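Local coordinates for protein alpha-1,3-glucanase (Bacillus circulans, PDB 5ZRU) that probably hydrolyses alpha-1,3-glucan as a glycoside hydrolase of family 87, this chain being its catalytic unit with bound calcium and zinc ions, at residues His537-Ala551 with Ile561-Leu575. Residues are numbered along the deposited sequence; the frame is centred on the assembly and turned at random.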
ATOM      1  N   HIS A 537      -3.814  20.789 -23.125  1.00 15.43           N
ATOM      2  CA  HIS A 537      -2.751  21.540 -22.468  1.00 17.16           C
ATOM      3  C   HIS A 537      -1.640  20.613 -22.006  1.00 15.74           C
ATOM      4  O   HIS A 537      -1.914  19.470 -21.621  1.00 13.60           O
ATOM      5  CB  HIS A 537      -3.294  22.312 -21.264  1.00 15.79           C
ATOM      6  CG  HIS A 537      -3.852  21.438 -20.178  1.00 15.56           C
ATOM      7  ND1 HIS A 537      -5.146  20.964 -20.196  1.00 12.95           N
ATOM      8  CD2 HIS A 537      -3.295  20.963 -19.036  1.00 11.70           C
ATOM      9  CE1 HIS A 537      -5.366  20.242 -19.110  1.00 14.28           C
ATOM     10  NE2 HIS A 537      -4.258  20.224 -18.390  1.00 13.44           N
ATOM     11  N   PRO A 538      -0.386  21.063 -22.028  1.00 15.52           N
ATOM     12  CA  PRO A 538       0.680  20.309 -21.361  1.00 16.40           C
ATOM     13  C   PRO A 538       0.511  20.410 -19.856  1.00 14.00           C
ATOM     14  O   PRO A 538      -0.114  21.335 -19.345  1.00 11.11           O
ATOM     15  CB  PRO A 538       1.970  21.008 -21.815  1.00 19.21           C
ATOM     16  CG  PRO A 538       1.545  22.019 -22.868  1.00 22.00           C
ATOM     17  CD  PRO A 538       0.108  22.325 -22.605  1.00 18.58           C
ATOM     18  N   GLY A 539       1.086  19.444 -19.141  1.00 12.73           N
ATOM     19  CA  GLY A 539       0.993  19.474 -17.690  1.00 12.54           C
ATOM     20  C   GLY A 539       1.621  20.739 -17.126  1.00 13.64           C
ATOM     21  O   GLY A 539       2.668  21.198 -17.590  1.00 14.64           O
ATOM     22  N   ALA A 540       0.971  21.302 -16.115  1.00  9.40           N
ATOM     23  CA  ALA A 540       1.386  22.551 -15.495  1.00 11.02           C
ATOM     24  C   ALA A 540       1.852  22.341 -14.055  1.00 11.39           C
ATOM     25  O   ALA A 540       1.657  21.284 -13.450  1.00  9.79           O
ATOM     26  CB  ALA A 540       0.236  23.564 -15.513  1.00 10.15           C
ATOM     27  N   ALA A 541       2.451  23.397 -13.496  1.00 10.95           N
ATOM     28  CA  ALA A 541       2.739  23.408 -12.063  1.00 11.56           C
ATOM     29  C   ALA A 541       1.455  23.455 -11.243  1.00 12.84           C
ATOM     30  O   ALA A 541       1.301  22.713 -10.266  1.00 10.75           O
ATOM     31  CB  ALA A 541       3.629  24.596 -11.710  1.00 12.68           C
ATOM     32  N   ILE A 542       0.533  24.348 -11.602  1.00 10.06           N
ATOM     33  CA  ILE A 542      -0.736  24.498 -10.902  1.00 11.05           C
ATOM     34  C   ILE A 542      -1.849  24.550 -11.935  1.00 10.37           C
ATOM     35  O   ILE A 542      -1.754  25.298 -12.914  1.00 12.31           O
ATOM     36  CB  ILE A 542      -0.763  25.762 -10.021  1.00 11.99           C
ATOM     37  CG1 ILE A 542       0.432  25.764  -9.059  1.00 15.69           C
ATOM     38  CG2 ILE A 542      -2.081  25.861  -9.268  1.00 10.21           C
ATOM     39  CD1 ILE A 542       0.641  27.105  -8.326  1.00 15.18           C
ATOM     40  N   TYR A 543      -2.920  23.808 -11.677  1.00 11.92           N
ATOM     41  CA  TYR A 543      -4.018  23.597 -12.613  1.00  9.06           C
ATOM     42  C   TYR A 543      -5.331  23.693 -11.861  1.00 10.13           C
ATOM     43  O   TYR A 543      -5.490  23.054 -10.822  1.00 12.45           O
ATOM     44  CB  TYR A 543      -3.864  22.211 -13.268  1.00 10.06           C
ATOM     45  CG  TYR A 543      -5.021  21.693 -14.095  1.00 11.03           C
ATOM     46  CD1 TYR A 543      -5.585  22.457 -15.114  1.00 13.60           C
ATOM     47  CD2 TYR A 543      -5.496  20.399 -13.902  1.00 10.61           C
ATOM     48  CE1 TYR A 543      -6.634  21.951 -15.894  1.00 11.60           C
ATOM     49  CE2 TYR A 543      -6.528  19.887 -14.672  1.00 11.97           C
ATOM     50  CZ  TYR A 543      -7.090  20.666 -15.667  1.00 12.82           C
ATOM     51  OH  TYR A 543      -8.099  20.138 -16.436  1.00 12.53           O
ATOM     52  N   THR A 544      -6.276  24.487 -12.368  1.00 11.90           N
ATOM     53  CA  THR A 544      -7.643  24.391 -11.881  1.00 10.99           C
ATOM     54  C   THR A 544      -8.588  24.236 -13.063  1.00 11.73           C
ATOM     55  O   THR A 544      -8.340  24.750 -14.160  1.00 11.64           O
ATOM     56  CB  THR A 544      -8.077  25.600 -11.015  1.00 12.60           C
ATOM     57  OG1 THR A 544      -8.549  26.659 -11.856  1.00 14.85           O
ATOM     58  CG2 THR A 544      -6.917  26.107 -10.113  1.00 11.78           C
ATOM     59  N   TYR A 545      -9.649  23.472 -12.840  1.00 12.36           N
ATOM     60  CA  TYR A 545     -10.761  23.364 -13.777  1.00 13.59           C
ATOM     61  C   TYR A 545     -12.061  23.759 -13.081  1.00 14.78           C
ATOM     62  O   TYR A 545     -13.141  23.278 -13.426  1.00 13.12           O
ATOM     63  CB  TYR A 545     -10.843  21.962 -14.388  1.00 13.25           C
ATOM     64  CG  TYR A 545     -10.955  20.829 -13.397  1.00 14.92           C
ATOM     65  CD1 TYR A 545      -9.825  20.355 -12.722  1.00 12.05           C
ATOM     66  CD2 TYR A 545     -12.177  20.207 -13.152  1.00 13.76           C
ATOM     67  CE1 TYR A 545      -9.919  19.319 -11.810  1.00 10.25           C
ATOM     68  CE2 TYR A 545     -12.278  19.155 -12.239  1.00 14.22           C
ATOM     69  CZ  TYR A 545     -11.138  18.716 -11.577  1.00 13.86           C
ATOM     70  OH  TYR A 545     -11.215  17.683 -10.668  1.00 12.34           O
ATOM     71  N   THR A 546     -11.943  24.617 -12.069  1.00 12.62           N
ATOM     72  CA  THR A 546     -13.067  25.331 -11.485  1.00 13.88           C
ATOM     73  C   THR A 546     -12.682  26.791 -11.331  1.00 14.69           C
ATOM     74  O   THR A 546     -11.509  27.122 -11.130  1.00 13.55           O
ATOM     75  CB  THR A 546     -13.491  24.767 -10.113  1.00 15.02           C
ATOM     76  OG1 THR A 546     -14.629  25.487  -9.622  1.00 13.77           O
ATOM     77  CG2 THR A 546     -12.371  24.887  -9.084  1.00 10.73           C
ATOM     78  N   GLY A 547     -13.676  27.665 -11.453  1.00 16.33           N
ATOM     79  CA  GLY A 547     -13.503  29.067 -11.140  1.00 17.57           C
ATOM     80  C   GLY A 547     -13.912  29.427  -9.734  1.00 19.33           C
ATOM     81  O   GLY A 547     -13.841  30.600  -9.355  1.00 18.21           O
ATOM     82  N   ASN A 548     -14.345  28.447  -8.944  1.00 15.62           N
ATOM     83  CA  ASN A 548     -14.793  28.666  -7.574  1.00 13.00           C
ATOM     84  C   ASN A 548     -13.710  28.172  -6.624  1.00 15.86           C
ATOM     85  O   ASN A 548     -13.623  26.972  -6.345  1.00 14.15           O
ATOM     86  CB  ASN A 548     -16.107  27.939  -7.319  1.00 12.72           C
ATOM     87  CG  ASN A 548     -16.601  28.121  -5.901  1.00 16.54           C
ATOM     88  OD1 ASN A 548     -16.278  29.112  -5.239  1.00 15.27           O
ATOM     89  ND2 ASN A 548     -17.391  27.164  -5.421  1.00 18.19           N
ATOM     90  N   GLY A 549     -12.901  29.086  -6.108  1.00 14.87           N
ATOM     91  CA  GLY A 549     -11.916  28.681  -5.125  1.00 12.30           C
ATOM     92  C   GLY A 549     -10.782  29.671  -5.016  1.00 14.91           C
ATOM     93  O   GLY A 549     -10.623  30.576  -5.830  1.00 14.55           O
ATOM     94  N   SER A 550      -9.985  29.468  -3.971  1.00 15.41           N
ATOM     95  CA  SER A 550      -8.793  30.261  -3.712  1.00 14.99           C
ATOM     96  C   SER A 550      -7.694  29.334  -3.221  1.00 15.34           C
ATOM     97  O   SER A 550      -7.969  28.277  -2.642  1.00 15.96           O
ATOM     98  CB  SER A 550      -9.039  31.351  -2.652  1.00 17.60           C
ATOM     99  OG  SER A 550     -10.214  32.091  -2.940  1.00 28.83           O
ATOM    100  N   ALA A 551      -6.451  29.744  -3.448  1.00 16.54           N
ATOM    101  CA  ALA A 551      -5.290  29.057  -2.890  1.00 16.23           C
ATOM    102  C   ALA A 551      -4.137  30.048  -2.818  1.00 16.33           C
ATOM    103  O   ALA A 551      -3.972  30.877  -3.715  1.00 15.70           O
ATOM    104  CB  ALA A 551      -4.887  27.840  -3.729  1.00 11.88           C
ATOM    105  N   ILE A 561       8.770  22.869 -16.321  1.00 19.46           N
ATOM    106  CA  ILE A 561       7.316  22.804 -16.428  1.00 20.03           C
ATOM    107  C   ILE A 561       6.934  22.737 -17.908  1.00 22.96           C
ATOM    108  O   ILE A 561       7.285  23.628 -18.690  1.00 21.54           O
ATOM    109  CB  ILE A 561       6.660  24.013 -15.739  1.00 20.91           C
ATOM    110  CG1 ILE A 561       7.131  24.112 -14.287  1.00 22.83           C
ATOM    111  CG2 ILE A 561       5.127  23.912 -15.806  1.00 17.03           C
ATOM    112  CD1 ILE A 561       6.900  22.827 -13.459  1.00 16.28           C
ATOM    113  N   ALA A 562       6.215  21.679 -18.300  1.00 16.59           N
ATOM    114  CA  ALA A 562       5.806  21.557 -19.701  1.00 22.26           C
ATOM    115  C   ALA A 562       4.940  22.736 -20.146  1.00 24.32           C
ATOM    116  O   ALA A 562       5.126  23.268 -21.248  1.00 22.59           O
ATOM    117  CB  ALA A 562       5.066  20.237 -19.931  1.00 18.11           C
ATOM    118  N   HIS A 563       3.998  23.163 -19.312  1.00 20.33           N
ATOM    119  CA  HIS A 563       3.083  24.234 -19.711  1.00 23.91           C
ATOM    120  C   HIS A 563       3.827  25.564 -19.765  1.00 27.48           C
ATOM    121  O   HIS A 563       4.364  26.002 -18.741  1.00 21.20           O
ATOM    122  CB  HIS A 563       1.902  24.329 -18.745  1.00 22.14           C
ATOM    123  CG  HIS A 563       0.728  25.079 -19.298  1.00 24.78           C
ATOM    124  ND1 HIS A 563       0.767  26.431 -19.568  1.00 26.17           N
ATOM    125  CD2 HIS A 563      -0.517  24.663 -19.637  1.00 23.07           C
ATOM    126  CE1 HIS A 563      -0.403  26.816 -20.048  1.00 27.07           C
ATOM    127  NE2 HIS A 563      -1.199  25.763 -20.102  1.00 27.99           N
ATOM    128  N   PRO A 564       3.879  26.237 -20.920  1.00 27.64           N
ATOM    129  CA  PRO A 564       4.672  27.477 -21.020  1.00 24.85           C
ATOM    130  C   PRO A 564       4.228  28.582 -20.075  1.00 30.06           C
ATOM    131  O   PRO A 564       5.042  29.462 -19.754  1.00 27.50           O
ATOM    132  CB  PRO A 564       4.491  27.894 -22.487  1.00 29.04           C
ATOM    133  CG  PRO A 564       3.247  27.180 -22.948  1.00 31.69           C
ATOM    134  CD  PRO A 564       3.235  25.880 -22.195  1.00 28.08           C
ATOM    135  N   ASN A 565       2.977  28.570 -19.619  1.00 24.28           N
ATOM    136  CA  ASN A 565       2.480  29.584 -18.696  1.00 25.72           C
ATOM    137  C   ASN A 565       2.708  29.239 -17.228  1.00 22.45           C
ATOM    138  O   ASN A 565       2.358  30.057 -16.369  1.00 24.98           O
ATOM    139  CB  ASN A 565       0.980  29.822 -18.915  1.00 29.48           C
ATOM    140  CG  ASN A 565       0.682  30.488 -20.246  1.00 40.66           C
ATOM    141  OD1 ASN A 565      -0.318  30.182 -20.897  1.00 47.12           O
ATOM    142  ND2 ASN A 565       1.556  31.397 -20.662  1.00 41.15           N
ATOM    143  N   LEU A 566       3.262  28.051 -16.927  1.00 20.35           N
ATOM    144  CA  LEU A 566       3.487  27.564 -15.563  1.00 20.32           C
ATOM    145  C   LEU A 566       2.178  27.220 -14.863  1.00 19.37           C
ATOM    146  O   LEU A 566       2.081  26.190 -14.191  1.00 14.82           O
ATOM    147  CB  LEU A 566       4.262  28.581 -14.715  1.00 17.74           C
ATOM    148  CG  LEU A 566       5.790  28.586 -14.753  1.00 28.11           C
ATOM    149  CD1 LEU A 566       6.320  28.233 -16.118  1.00 26.20           C
ATOM    150  CD2 LEU A 566       6.327  29.947 -14.310  1.00 27.00           C
ATOM    151  N   TYR A 567       1.178  28.085 -14.979  1.00 15.21           N
ATOM    152  CA  TYR A 567      -0.126  27.849 -14.381  1.00 15.80           C
ATOM    153  C   TYR A 567      -1.177  27.774 -15.469  1.00 21.02           C
ATOM    154  O   TYR A 567      -1.044  28.389 -16.529  1.00 22.05           O
ATOM    155  CB  TYR A 567      -0.535  28.952 -13.407  1.00 25.53           C
ATOM    156  CG  TYR A 567       0.614  29.656 -12.776  1.00 21.65           C
ATOM    157  CD1 TYR A 567       1.356  29.038 -11.787  1.00 29.51           C
ATOM    158  CD2 TYR A 567       0.963  30.941 -13.163  1.00 28.89           C
ATOM    159  CE1 TYR A 567       2.423  29.673 -11.207  1.00 35.78           C
ATOM    160  CE2 TYR A 567       2.021  31.594 -12.583  1.00 26.24           C
ATOM    161  CZ  TYR A 567       2.749  30.957 -11.598  1.00 33.60           C
ATOM    162  OH  TYR A 567       3.815  31.592 -10.998  1.00 37.85           O
ATOM    163  N   PHE A 568      -2.234  27.026 -15.181  1.00 11.40           N
ATOM    164  CA  PHE A 568      -3.375  26.896 -16.086  1.00 14.71           C
ATOM    165  C   PHE A 568      -4.605  26.966 -15.188  1.00 17.22           C
ATOM    166  O   PHE A 568      -5.065  25.944 -14.668  1.00 16.40           O
ATOM    167  CB  PHE A 568      -3.303  25.603 -16.882  1.00 16.16           C
ATOM    168  CG  PHE A 568      -4.374  25.474 -17.926  1.00 21.20           C
ATOM    169  CD1 PHE A 568      -4.957  26.599 -18.484  1.00 30.30           C
ATOM    170  CD2 PHE A 568      -4.813  24.228 -18.333  1.00 19.28           C
ATOM    171  CE1 PHE A 568      -5.954  26.480 -19.443  1.00 30.54           C
ATOM    172  CE2 PHE A 568      -5.807  24.103 -19.295  1.00 22.48           C
ATOM    173  CZ  PHE A 568      -6.375  25.227 -19.850  1.00 27.17           C
ATOM    174  N   ILE A 569      -5.117  28.178 -15.000  1.00 15.26           N
ATOM    175  CA  ILE A 569      -6.123  28.481 -13.986  1.00 15.11           C
ATOM    176  C   ILE A 569      -7.410  28.891 -14.685  1.00 18.55           C
ATOM    177  O   ILE A 569      -7.400  29.774 -15.547  1.00 17.47           O
ATOM    178  CB  ILE A 569      -5.646  29.604 -13.046  1.00 18.06           C
ATOM    179  CG1 ILE A 569      -4.237  29.312 -12.520  1.00 18.19           C
ATOM    180  CG2 ILE A 569      -6.634  29.813 -11.915  1.00 17.76           C
ATOM    181  CD1 ILE A 569      -4.122  28.006 -11.764  1.00 14.94           C
ATOM    182  N   GLN A 570      -8.516  28.270 -14.301  1.00 14.67           N
ATOM    183  CA  GLN A 570      -9.799  28.656 -14.865  1.00 17.07           C
ATOM    184  C   GLN A 570     -10.218  30.017 -14.326  1.00 19.36           C
ATOM    185  O   GLN A 570     -10.016  30.326 -13.147  1.00 15.04           O
ATOM    186  CB  GLN A 570     -10.858  27.605 -14.545  1.00 18.16           C
ATOM    187  CG  GLN A 570     -12.225  27.906 -15.128  1.00 20.68           C
ATOM    188  CD  GLN A 570     -13.153  26.710 -15.049  1.00 21.48           C
ATOM    189  OE1 GLN A 570     -12.748  25.580 -15.326  1.00 24.81           O
ATOM    190  NE2 GLN A 570     -14.397  26.949 -14.665  1.00 23.14           N
ATOM    191  N   ASN A 571     -10.789  30.843 -15.202  1.00 17.96           N
ATOM    192  CA  ASN A 571     -11.150  32.198 -14.807  1.00 17.66           C
ATOM    193  C   ASN A 571     -12.087  32.177 -13.605  1.00 18.34           C
ATOM    194  O   ASN A 571     -13.066  31.425 -13.572  1.00 20.23           O
ATOM    195  CB  ASN A 571     -11.800  32.929 -15.984  1.00 25.18           C
ATOM    196  CG  ASN A 571     -11.911  34.429 -15.752  1.00 38.17           C
ATOM    197  OD1 ASN A 571     -11.465  34.951 -14.728  1.00 44.21           O
ATOM    198  ND2 ASN A 571     -12.492  35.133 -16.720  1.00 44.29           N
ATOM    199  N   GLY A 572     -11.789  33.022 -12.618  1.00 17.65           N
ATOM    200  CA  GLY A 572     -12.550  33.110 -11.390  1.00 18.05           C
ATOM    201  C   GLY A 572     -11.812  32.571 -10.177  1.00 16.35           C
ATOM    202  O   GLY A 572     -12.060  33.035  -9.056  1.00 15.63           O
ATOM    203  N   PHE A 573     -10.919  31.603 -10.379  1.00 16.42           N
ATOM    204  CA  PHE A 573     -10.152  31.041  -9.272  1.00 15.33           C
ATOM    205  C   PHE A 573      -9.102  32.045  -8.809  1.00 18.44           C
ATOM    206  O   PHE A 573      -8.345  32.581  -9.626  1.00 17.88           O
ATOM    207  CB  PHE A 573      -9.492  29.730  -9.708  1.00 15.67           C
ATOM    208  CG  PHE A 573      -8.901  28.941  -8.576  1.00 13.41           C
ATOM    209  CD1 PHE A 573      -7.631  29.232  -8.097  1.00 12.67           C
ATOM    210  CD2 PHE A 573      -9.617  27.900  -7.995  1.00 12.92           C
ATOM    211  CE1 PHE A 573      -7.087  28.506  -7.047  1.00 13.62           C
ATOM    212  CE2 PHE A 573      -9.075  27.171  -6.951  1.00 13.53           C
ATOM    213  CZ  PHE A 573      -7.813  27.474  -6.477  1.00 15.55           C
ATOM    214  N   ASN A 574      -9.051  32.287  -7.495  1.00 18.04           N
ATOM    215  CA  ASN A 574      -8.174  33.294  -6.894  1.00 18.04           C
ATOM    216  C   ASN A 574      -6.881  32.627  -6.433  1.00 16.36           C
ATOM    217  O   ASN A 574      -6.814  32.073  -5.334  1.00 17.05           O
ATOM    218  CB  ASN A 574      -8.875  33.978  -5.726  1.00 18.16           C
ATOM    219  CG  ASN A 574     -10.248  34.506  -6.095  1.00 33.46           C
ATOM    220  OD1 ASN A 574     -11.275  33.934  -5.702  1.00 36.69           O
ATOM    221  ND2 ASN A 574     -10.280  35.599  -6.848  1.00 33.50           N
ATOM    222  N   LEU A 575      -5.843  32.703  -7.258  1.00 16.21           N
ATOM    223  CA  LEU A 575      -4.546  32.106  -6.956  1.00 18.57           C
ATOM    224  C   LEU A 575      -3.571  33.213  -6.580  1.00 17.89           C
ATOM    225  O   LEU A 575      -3.349  34.138  -7.365  1.00 16.08           O
ATOM    226  CB  LEU A 575      -4.015  31.308  -8.149  1.00 14.50           C
ATOM    227  CG  LEU A 575      -2.638  30.642  -8.030  1.00 14.21           C
ATOM    228  CD1 LEU A 575      -2.639  29.500  -7.011  1.00 16.19           C
ATOM    229  CD2 LEU A 575      -2.134  30.165  -9.393  1.00 18.11           C
TER
HETATM  230  O   HOH W   1     -13.319  32.026  -6.725  1.00 17.86           O
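The Phe573 ring is clasped between parts of 537-551: the methyl CG2 of Thr544 sits over the centre of one face, a CH-pi contact 3.6 Å from the centroid, while the backbone at Gly549 O and Ser550 N lies over the opposite face, nearer the rim. Further along, Phe568 CE2 comes over one face of the His537 imidazole, 3.3 Å from ND1, the two planes inclined at 56°. Tyr543 points the same way as Phe568 beside it; their planes are nearly parallel but slid apart, with little overlap, and His537 NE2 lies above the tyrosine face, completing an aromatic cluster. Tyr543 OH is hydrogen-bonded to Ser534 OG and His537 ND1 to Ser535 O. The His563 ring turns an edge to Pro538 O, and its ND1 accepts in plane from Asn565 N. On the side of the sheet away from Tyr543, Ile542 CD1 meets Tyr567 CD1 at 4.0 Å and its CG2 meets Ile569 CD1.

Thr544 has two roles. With OG1 between backbone N and carbonyl carbon (chi1 85°), the hydroxyl accepts from Gln570 N at 2.9 Å and donates to Thr546 O, which leaves CG2 facing the Phe573 ring. Parallel pairing runs through Thr544 N, with Phe568 N to Ile542 O and Thr544 N to Phe568 O, and resumes beyond the loops, shifted by one residue, with Asn574 N to Gly549 O (2.9 Å, nearly straight at 173°) and Ala551 N to Asn574 O. A water takes the Gly549 N-H and lies 2.8 Å from Gly572 O and 3.0 Å from Asn574 OD1. Strand 502-505 pairs with the other edge of 542-544. Parallel strands of successive turns laid one on the next are characteristic of the right-handed parallel beta-helix of the pectate-lyase-like catalytic domain, here near its C-terminal end.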